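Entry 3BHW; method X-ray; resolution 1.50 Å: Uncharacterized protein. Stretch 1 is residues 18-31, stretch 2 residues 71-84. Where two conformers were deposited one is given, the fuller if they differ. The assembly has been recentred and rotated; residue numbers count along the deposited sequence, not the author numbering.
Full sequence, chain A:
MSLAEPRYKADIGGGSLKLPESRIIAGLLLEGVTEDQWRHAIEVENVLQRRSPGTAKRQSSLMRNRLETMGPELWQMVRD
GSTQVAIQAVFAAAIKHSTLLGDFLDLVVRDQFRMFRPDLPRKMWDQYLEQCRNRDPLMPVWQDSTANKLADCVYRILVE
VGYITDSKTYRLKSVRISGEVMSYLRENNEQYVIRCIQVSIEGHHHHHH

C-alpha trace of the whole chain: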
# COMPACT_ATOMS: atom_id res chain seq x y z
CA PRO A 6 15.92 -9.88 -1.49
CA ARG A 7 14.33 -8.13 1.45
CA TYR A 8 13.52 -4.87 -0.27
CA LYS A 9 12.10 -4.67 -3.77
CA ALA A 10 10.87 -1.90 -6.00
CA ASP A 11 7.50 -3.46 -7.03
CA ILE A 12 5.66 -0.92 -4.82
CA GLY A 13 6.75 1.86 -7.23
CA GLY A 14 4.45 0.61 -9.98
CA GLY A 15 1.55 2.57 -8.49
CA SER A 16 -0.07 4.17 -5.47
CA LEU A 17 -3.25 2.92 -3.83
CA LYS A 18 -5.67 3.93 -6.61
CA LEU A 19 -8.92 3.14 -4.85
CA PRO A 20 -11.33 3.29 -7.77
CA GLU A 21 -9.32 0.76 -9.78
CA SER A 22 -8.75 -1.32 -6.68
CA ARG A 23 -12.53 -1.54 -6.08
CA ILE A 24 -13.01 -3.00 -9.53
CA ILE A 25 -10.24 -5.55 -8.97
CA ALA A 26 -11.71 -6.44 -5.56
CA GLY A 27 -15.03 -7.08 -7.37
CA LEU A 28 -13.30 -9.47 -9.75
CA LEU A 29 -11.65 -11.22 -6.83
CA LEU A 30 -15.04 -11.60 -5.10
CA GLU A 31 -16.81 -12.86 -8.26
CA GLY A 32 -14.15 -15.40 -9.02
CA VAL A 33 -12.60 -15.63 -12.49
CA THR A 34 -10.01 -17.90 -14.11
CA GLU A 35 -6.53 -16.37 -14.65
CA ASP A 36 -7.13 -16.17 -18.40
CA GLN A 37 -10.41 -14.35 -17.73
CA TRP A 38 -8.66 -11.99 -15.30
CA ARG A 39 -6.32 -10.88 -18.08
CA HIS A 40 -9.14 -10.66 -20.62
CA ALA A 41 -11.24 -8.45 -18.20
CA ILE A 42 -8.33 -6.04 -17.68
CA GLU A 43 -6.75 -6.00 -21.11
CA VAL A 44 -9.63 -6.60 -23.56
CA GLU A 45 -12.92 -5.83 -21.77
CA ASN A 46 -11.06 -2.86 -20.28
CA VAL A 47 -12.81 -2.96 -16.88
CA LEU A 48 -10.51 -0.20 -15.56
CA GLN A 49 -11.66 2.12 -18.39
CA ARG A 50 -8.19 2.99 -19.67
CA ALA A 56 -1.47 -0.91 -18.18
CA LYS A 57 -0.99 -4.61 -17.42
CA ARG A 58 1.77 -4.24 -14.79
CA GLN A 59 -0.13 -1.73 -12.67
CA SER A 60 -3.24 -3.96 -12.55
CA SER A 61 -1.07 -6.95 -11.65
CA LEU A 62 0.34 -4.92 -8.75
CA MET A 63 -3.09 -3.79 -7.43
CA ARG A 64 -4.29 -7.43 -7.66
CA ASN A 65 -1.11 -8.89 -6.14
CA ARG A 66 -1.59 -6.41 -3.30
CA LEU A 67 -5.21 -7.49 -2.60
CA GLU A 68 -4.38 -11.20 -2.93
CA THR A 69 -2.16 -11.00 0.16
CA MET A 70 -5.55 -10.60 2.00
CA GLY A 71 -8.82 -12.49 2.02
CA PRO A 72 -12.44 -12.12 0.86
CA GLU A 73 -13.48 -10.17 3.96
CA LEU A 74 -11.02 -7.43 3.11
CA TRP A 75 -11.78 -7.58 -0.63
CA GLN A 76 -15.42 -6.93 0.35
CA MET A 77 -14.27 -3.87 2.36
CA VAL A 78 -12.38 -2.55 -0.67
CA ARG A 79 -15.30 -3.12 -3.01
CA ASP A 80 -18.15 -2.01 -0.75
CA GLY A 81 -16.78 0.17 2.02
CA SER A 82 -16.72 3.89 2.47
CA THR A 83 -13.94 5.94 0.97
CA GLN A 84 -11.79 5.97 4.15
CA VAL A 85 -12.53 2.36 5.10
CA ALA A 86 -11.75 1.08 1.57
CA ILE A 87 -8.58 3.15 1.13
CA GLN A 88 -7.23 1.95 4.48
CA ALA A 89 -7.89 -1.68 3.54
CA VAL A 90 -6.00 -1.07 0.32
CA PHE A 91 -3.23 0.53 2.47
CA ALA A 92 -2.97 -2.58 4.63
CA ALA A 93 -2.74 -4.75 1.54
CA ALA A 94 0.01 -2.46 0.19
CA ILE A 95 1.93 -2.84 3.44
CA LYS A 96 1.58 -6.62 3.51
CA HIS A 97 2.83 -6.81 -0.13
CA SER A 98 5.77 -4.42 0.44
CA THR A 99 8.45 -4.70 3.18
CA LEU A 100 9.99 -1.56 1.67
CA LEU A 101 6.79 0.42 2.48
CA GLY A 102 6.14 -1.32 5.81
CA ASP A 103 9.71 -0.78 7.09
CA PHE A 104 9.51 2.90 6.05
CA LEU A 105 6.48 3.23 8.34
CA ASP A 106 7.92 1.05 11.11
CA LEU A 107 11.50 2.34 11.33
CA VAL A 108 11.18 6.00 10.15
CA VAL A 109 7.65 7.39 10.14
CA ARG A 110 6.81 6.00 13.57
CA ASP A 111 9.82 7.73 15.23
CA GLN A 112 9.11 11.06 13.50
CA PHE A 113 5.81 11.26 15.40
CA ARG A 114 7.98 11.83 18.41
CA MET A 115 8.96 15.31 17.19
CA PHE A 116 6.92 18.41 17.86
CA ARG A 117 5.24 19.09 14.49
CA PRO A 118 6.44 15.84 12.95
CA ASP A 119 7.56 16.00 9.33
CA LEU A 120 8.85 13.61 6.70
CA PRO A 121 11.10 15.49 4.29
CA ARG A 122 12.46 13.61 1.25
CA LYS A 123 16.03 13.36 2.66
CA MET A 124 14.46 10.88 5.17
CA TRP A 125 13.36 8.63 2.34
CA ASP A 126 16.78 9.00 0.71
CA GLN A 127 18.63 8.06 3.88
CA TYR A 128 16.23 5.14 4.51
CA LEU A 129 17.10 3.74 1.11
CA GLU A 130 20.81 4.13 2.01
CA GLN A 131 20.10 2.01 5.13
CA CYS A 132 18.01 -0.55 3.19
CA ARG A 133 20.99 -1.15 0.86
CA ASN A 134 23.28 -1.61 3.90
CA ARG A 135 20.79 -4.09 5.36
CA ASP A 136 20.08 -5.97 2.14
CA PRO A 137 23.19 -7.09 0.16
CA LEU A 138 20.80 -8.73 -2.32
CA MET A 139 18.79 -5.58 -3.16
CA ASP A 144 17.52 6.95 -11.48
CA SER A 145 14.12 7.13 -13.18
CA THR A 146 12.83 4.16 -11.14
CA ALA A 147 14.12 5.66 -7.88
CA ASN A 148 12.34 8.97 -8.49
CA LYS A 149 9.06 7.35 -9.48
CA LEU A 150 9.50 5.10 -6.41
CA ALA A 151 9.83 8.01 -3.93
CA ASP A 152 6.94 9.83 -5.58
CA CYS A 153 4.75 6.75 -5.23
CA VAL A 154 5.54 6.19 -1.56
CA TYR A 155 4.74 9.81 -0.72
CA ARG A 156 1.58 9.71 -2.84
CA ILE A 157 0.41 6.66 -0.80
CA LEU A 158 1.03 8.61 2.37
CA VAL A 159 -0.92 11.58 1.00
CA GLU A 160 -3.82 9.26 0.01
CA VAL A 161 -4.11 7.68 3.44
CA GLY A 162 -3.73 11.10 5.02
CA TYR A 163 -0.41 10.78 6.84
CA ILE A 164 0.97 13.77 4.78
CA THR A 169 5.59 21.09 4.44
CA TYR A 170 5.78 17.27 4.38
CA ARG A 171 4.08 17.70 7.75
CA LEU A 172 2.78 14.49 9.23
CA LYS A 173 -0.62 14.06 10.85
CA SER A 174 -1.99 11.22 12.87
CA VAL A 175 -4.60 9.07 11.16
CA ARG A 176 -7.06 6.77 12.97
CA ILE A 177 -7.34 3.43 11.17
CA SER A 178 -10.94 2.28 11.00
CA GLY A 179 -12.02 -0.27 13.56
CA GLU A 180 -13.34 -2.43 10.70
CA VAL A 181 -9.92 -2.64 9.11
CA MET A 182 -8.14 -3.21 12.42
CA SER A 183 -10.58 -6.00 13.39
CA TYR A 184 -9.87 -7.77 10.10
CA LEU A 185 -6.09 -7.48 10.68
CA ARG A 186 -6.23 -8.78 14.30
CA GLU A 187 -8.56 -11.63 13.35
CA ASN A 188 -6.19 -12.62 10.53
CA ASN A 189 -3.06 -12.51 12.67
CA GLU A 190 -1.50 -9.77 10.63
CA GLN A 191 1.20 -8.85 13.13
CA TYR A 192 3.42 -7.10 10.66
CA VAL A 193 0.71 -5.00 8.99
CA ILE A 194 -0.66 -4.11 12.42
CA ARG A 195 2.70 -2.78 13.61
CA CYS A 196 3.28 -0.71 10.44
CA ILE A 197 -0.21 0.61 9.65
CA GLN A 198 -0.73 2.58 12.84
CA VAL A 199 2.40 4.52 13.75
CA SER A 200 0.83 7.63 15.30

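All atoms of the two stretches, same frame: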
# COMPACT_ATOMS: atom_id res chain seq x y z
N LYS A 18 -4.71 3.89 -5.52
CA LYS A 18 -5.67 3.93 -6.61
C LYS A 18 -6.95 3.19 -6.25
O LYS A 18 -7.25 2.13 -6.78
CB LYS A 18 -5.05 3.33 -7.84
CG LYS A 18 -3.95 4.21 -8.44
CD LYS A 18 -3.59 3.72 -9.81
CE LYS A 18 -2.64 4.67 -10.45
NZ LYS A 18 -3.35 5.81 -11.04
N LEU A 19 -7.72 3.80 -5.36
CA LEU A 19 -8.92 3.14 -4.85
C LEU A 19 -9.95 2.75 -5.91
O LEU A 19 -10.43 1.58 -5.90
CB LEU A 19 -9.59 3.97 -3.76
CG LEU A 19 -10.84 3.29 -3.25
CD1 LEU A 19 -10.56 1.93 -2.63
CD2 LEU A 19 -11.52 4.21 -2.26
N PRO A 20 -10.31 3.69 -6.82
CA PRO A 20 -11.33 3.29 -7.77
C PRO A 20 -10.97 2.00 -8.54
O PRO A 20 -11.80 1.07 -8.69
CB PRO A 20 -11.42 4.51 -8.71
CG PRO A 20 -11.01 5.67 -7.81
CD PRO A 20 -9.89 5.10 -7.01
N GLU A 21 -9.76 1.95 -9.06
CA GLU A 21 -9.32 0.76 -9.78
C GLU A 21 -9.30 -0.44 -8.85
O GLU A 21 -9.63 -1.56 -9.24
CB GLU A 21 -7.94 0.95 -10.33
CG GLU A 21 -7.88 1.84 -11.56
CD GLU A 21 -7.66 3.29 -11.23
OE1 GLU A 21 -7.94 3.71 -10.06
OE2 GLU A 21 -7.22 4.01 -12.16
N SER A 22 -8.89 -0.22 -7.61
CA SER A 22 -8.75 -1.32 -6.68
C SER A 22 -10.12 -1.92 -6.36
O SER A 22 -10.24 -3.12 -6.12
CB SER A 22 -8.05 -0.87 -5.37
OG SER A 22 -6.63 -0.80 -5.56
N ARG A 23 -11.16 -1.07 -6.34
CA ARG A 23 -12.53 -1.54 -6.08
C ARG A 23 -12.99 -2.49 -7.17
O ARG A 23 -13.72 -3.44 -6.91
CB ARG A 23 -13.49 -0.39 -6.05
CG ARG A 23 -13.30 0.62 -4.87
CD ARG A 23 -14.64 1.26 -4.61
NE ARG A 23 -14.66 2.37 -3.65
CZ ARG A 23 -15.09 2.25 -2.38
NH1 ARG A 23 -15.41 1.06 -1.91
NH2 ARG A 23 -15.17 3.31 -1.58
N ILE A 24 -12.56 -2.22 -8.39
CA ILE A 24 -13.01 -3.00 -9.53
C ILE A 24 -12.31 -4.35 -9.45
O ILE A 24 -12.93 -5.39 -9.66
CB ILE A 24 -12.75 -2.32 -10.91
CG1 ILE A 24 -13.70 -1.12 -11.08
CG2 ILE A 24 -12.99 -3.33 -12.03
CD1 ILE A 24 -13.22 -0.09 -12.06
N ILE A 25 -11.04 -4.33 -9.05
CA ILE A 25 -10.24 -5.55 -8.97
C ILE A 25 -10.75 -6.41 -7.82
O ILE A 25 -10.90 -7.63 -7.96
CB ILE A 25 -8.70 -5.22 -8.88
CG1 ILE A 25 -8.18 -4.70 -10.23
CG2 ILE A 25 -7.88 -6.46 -8.47
CD1 ILE A 25 -6.98 -3.75 -10.15
N ALA A 26 -11.08 -5.77 -6.69
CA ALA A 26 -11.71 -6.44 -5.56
C ALA A 26 -13.04 -7.10 -5.94
O ALA A 26 -13.33 -8.21 -5.49
CB ALA A 26 -11.91 -5.48 -4.40
N GLY A 27 -13.84 -6.45 -6.79
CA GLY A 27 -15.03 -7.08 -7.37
C GLY A 27 -14.72 -8.37 -8.11
O GLY A 27 -15.39 -9.39 -7.90
N LEU A 28 -13.71 -8.32 -8.97
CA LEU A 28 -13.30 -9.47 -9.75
C LEU A 28 -12.80 -10.58 -8.86
O LEU A 28 -12.99 -11.76 -9.17
CB LEU A 28 -12.22 -9.10 -10.75
CG LEU A 28 -12.74 -8.41 -12.01
CD1 LEU A 28 -11.61 -7.60 -12.64
CD2 LEU A 28 -13.27 -9.46 -12.97
N LEU A 29 -12.13 -10.21 -7.76
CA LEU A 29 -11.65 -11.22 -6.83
C LEU A 29 -12.85 -11.89 -6.13
O LEU A 29 -12.87 -13.11 -5.93
CB LEU A 29 -10.66 -10.64 -5.82
CG LEU A 29 -9.29 -10.37 -6.46
CD1 LEU A 29 -8.38 -9.53 -5.54
CD2 LEU A 29 -8.61 -11.67 -6.85
N LEU A 30 -13.86 -11.09 -5.79
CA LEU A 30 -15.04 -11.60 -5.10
C LEU A 30 -15.97 -12.40 -6.02
O LEU A 30 -16.70 -13.27 -5.54
CB LEU A 30 -15.81 -10.47 -4.44
CG LEU A 30 -15.11 -9.87 -3.22
CD1 LEU A 30 -15.68 -8.48 -2.80
CD2 LEU A 30 -15.06 -10.90 -2.08
N GLU A 31 -15.96 -12.10 -7.32
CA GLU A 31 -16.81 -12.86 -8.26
C GLU A 31 -16.21 -14.21 -8.54
O GLU A 31 -16.91 -15.24 -8.52
CB GLU A 31 -17.09 -12.07 -9.56
CG GLU A 31 -16.03 -12.12 -10.66
CD GLU A 31 -16.47 -11.35 -11.92
OE1 GLU A 31 -16.58 -10.10 -11.87
OE2 GLU A 31 -16.72 -11.99 -12.96
N GLY A 71 -7.77 -11.52 2.26
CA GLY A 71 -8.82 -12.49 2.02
C GLY A 71 -10.12 -11.83 1.62
O GLY A 71 -10.19 -10.59 1.54
N PRO A 72 -11.14 -12.65 1.35
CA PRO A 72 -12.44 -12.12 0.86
C PRO A 72 -13.08 -11.05 1.74
O PRO A 72 -13.76 -10.18 1.21
CB PRO A 72 -13.32 -13.37 0.84
CG PRO A 72 -12.37 -14.47 0.58
CD PRO A 72 -11.15 -14.12 1.43
N GLU A 73 -12.88 -11.11 3.05
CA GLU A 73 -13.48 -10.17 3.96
C GLU A 73 -12.96 -8.76 3.63
O GLU A 73 -13.71 -7.77 3.60
CB GLU A 73 -13.14 -10.60 5.40
CG GLU A 73 -13.58 -12.05 5.76
CD GLU A 73 -12.77 -13.20 5.09
OE1 GLU A 73 -11.54 -13.10 4.86
OE2 GLU A 73 -13.40 -14.25 4.81
N LEU A 74 -11.66 -8.70 3.42
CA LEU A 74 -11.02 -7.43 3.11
C LEU A 74 -11.29 -6.99 1.66
O LEU A 74 -11.43 -5.82 1.40
CB LEU A 74 -9.54 -7.51 3.38
CG LEU A 74 -8.79 -6.21 3.07
CD1 LEU A 74 -7.62 -6.15 3.96
CD2 LEU A 74 -8.38 -6.25 1.61
N TRP A 75 -11.31 -7.92 0.71
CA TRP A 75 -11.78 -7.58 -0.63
C TRP A 75 -13.17 -6.94 -0.57
O TRP A 75 -13.43 -5.96 -1.27
CB TRP A 75 -11.83 -8.80 -1.55
CG TRP A 75 -10.60 -9.60 -1.62
CD1 TRP A 75 -9.32 -9.20 -1.32
CD2 TRP A 75 -10.51 -10.94 -2.06
NE1 TRP A 75 -8.44 -10.24 -1.55
CE2 TRP A 75 -9.15 -11.33 -1.97
CE3 TRP A 75 -11.45 -11.87 -2.52
CZ2 TRP A 75 -8.72 -12.61 -2.35
CZ3 TRP A 75 -11.02 -13.14 -2.86
CH2 TRP A 75 -9.67 -13.50 -2.77
N GLN A 76 -14.05 -7.46 0.28
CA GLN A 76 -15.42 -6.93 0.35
C GLN A 76 -15.40 -5.49 0.90
O GLN A 76 -16.16 -4.65 0.46
CB GLN A 76 -16.28 -7.87 1.21
CG GLN A 76 -17.78 -7.66 1.06
CD GLN A 76 -18.44 -8.63 0.06
OE1 GLN A 76 -19.31 -8.22 -0.70
NE2 GLN A 76 -18.04 -9.89 0.08
N MET A 77 -14.49 -5.22 1.84
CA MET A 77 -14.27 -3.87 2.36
C MET A 77 -13.79 -2.90 1.29
O MET A 77 -14.22 -1.73 1.26
CB MET A 77 -13.23 -3.90 3.49
CG MET A 77 -13.65 -4.71 4.68
SD MET A 77 -12.48 -4.66 6.05
CE MET A 77 -12.46 -2.91 6.38
N VAL A 78 -12.90 -3.37 0.44
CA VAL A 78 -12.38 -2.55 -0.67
C VAL A 78 -13.51 -2.25 -1.63
O VAL A 78 -13.72 -1.09 -1.98
CB VAL A 78 -11.17 -3.20 -1.39
CG1 VAL A 78 -10.72 -2.31 -2.55
CG2 VAL A 78 -10.05 -3.36 -0.42
N ARG A 79 -14.25 -3.28 -2.01
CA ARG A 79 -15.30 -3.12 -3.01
C ARG A 79 -16.45 -2.27 -2.51
O ARG A 79 -16.93 -1.38 -3.24
CB ARG A 79 -15.82 -4.48 -3.50
CG ARG A 79 -16.80 -4.33 -4.65
CD ARG A 79 -17.54 -5.61 -4.95
NE ARG A 79 -18.49 -5.94 -3.90
CZ ARG A 79 -18.97 -7.16 -3.68
NH1 ARG A 79 -18.57 -8.20 -4.42
NH2 ARG A 79 -19.83 -7.36 -2.69
N ASP A 80 -16.88 -2.52 -1.27
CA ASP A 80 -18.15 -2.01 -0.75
C ASP A 80 -18.04 -0.88 0.26
O ASP A 80 -18.99 -0.14 0.46
CB ASP A 80 -18.97 -3.16 -0.15
CG ASP A 80 -19.39 -4.19 -1.19
OD1 ASP A 80 -19.59 -3.84 -2.38
OD2 ASP A 80 -19.53 -5.38 -0.81
N GLY A 81 -16.88 -0.72 0.87
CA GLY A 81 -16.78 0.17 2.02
C GLY A 81 -16.72 1.63 1.63
O GLY A 81 -16.59 1.98 0.45
N SER A 82 -16.80 2.47 2.65
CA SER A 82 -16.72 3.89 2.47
C SER A 82 -15.33 4.22 1.95
O SER A 82 -14.41 3.39 1.99
CB SER A 82 -16.98 4.62 3.79
OG SER A 82 -15.92 4.40 4.71
N THR A 83 -15.18 5.45 1.50
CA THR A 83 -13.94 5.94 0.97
C THR A 83 -12.75 5.72 1.93
O THR A 83 -11.72 5.16 1.54
CB THR A 83 -14.11 7.40 0.54
OG1 THR A 83 -15.06 7.45 -0.53
CG2 THR A 83 -12.80 7.95 0.02
N GLN A 84 -12.89 6.13 3.18
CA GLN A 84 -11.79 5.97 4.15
C GLN A 84 -11.59 4.49 4.53
O GLN A 84 -10.45 4.01 4.63
CB GLN A 84 -12.04 6.86 5.38
CG GLN A 84 -10.95 6.78 6.47
CD GLN A 84 -9.77 7.72 6.23
OE1 GLN A 84 -8.71 7.31 5.71
NE2 GLN A 84 -9.94 8.99 6.60
O HOH W 1 -15.37 6.05 -2.89
O HOH W 2 -18.04 -8.67 -7.13

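How do the two backbones lie against each other? Helix 19-31 and helix 72-80 run in roughly opposing directions, at 135°, and their axes approach to 7.8 Å. Small residues line part of the contact: Ala26 CB lies 3.5 Å from Trp75 O, and Gly27 CA lies 3.8 Å from Arg79 CD.

What fills the space between the helices? Each contributes a knob. Val78 sits among Leu19, Ser22, Arg23 and Ala26, with its CB 3.8 Å from Ala26 CB. Leu30 sits among Pro72, Trp75, Gln76 and Arg79; its CD1 lies over one face of the Arg79 guanidinium, 3.3 Å from NH1, where the flat group offers a surface for a methyl.

How is the Trp75 ring used? Leu29 CB stands over its face, 3.8 Å from the centroid of the six-membered ring, a CH-pi contact. Leu30 CD2 meets the ring's edge, 3.8 Å from Trp75 CE3.

Where does polar chemistry join the stretches? Arg23 reaches the end of helix 72-80, where carbonyls lack helical partners. Its NH1 and NH2 both donate to Gly81 O, each at 2.8 Å, and Arg23 NH1 adds a weak bond to Arg79 O at 3.2 Å. Water 1 links Arg23 NH2 to Thr83 OG1; water 2 joins Gly27 O to Arg79 NH1, the latter bond weak.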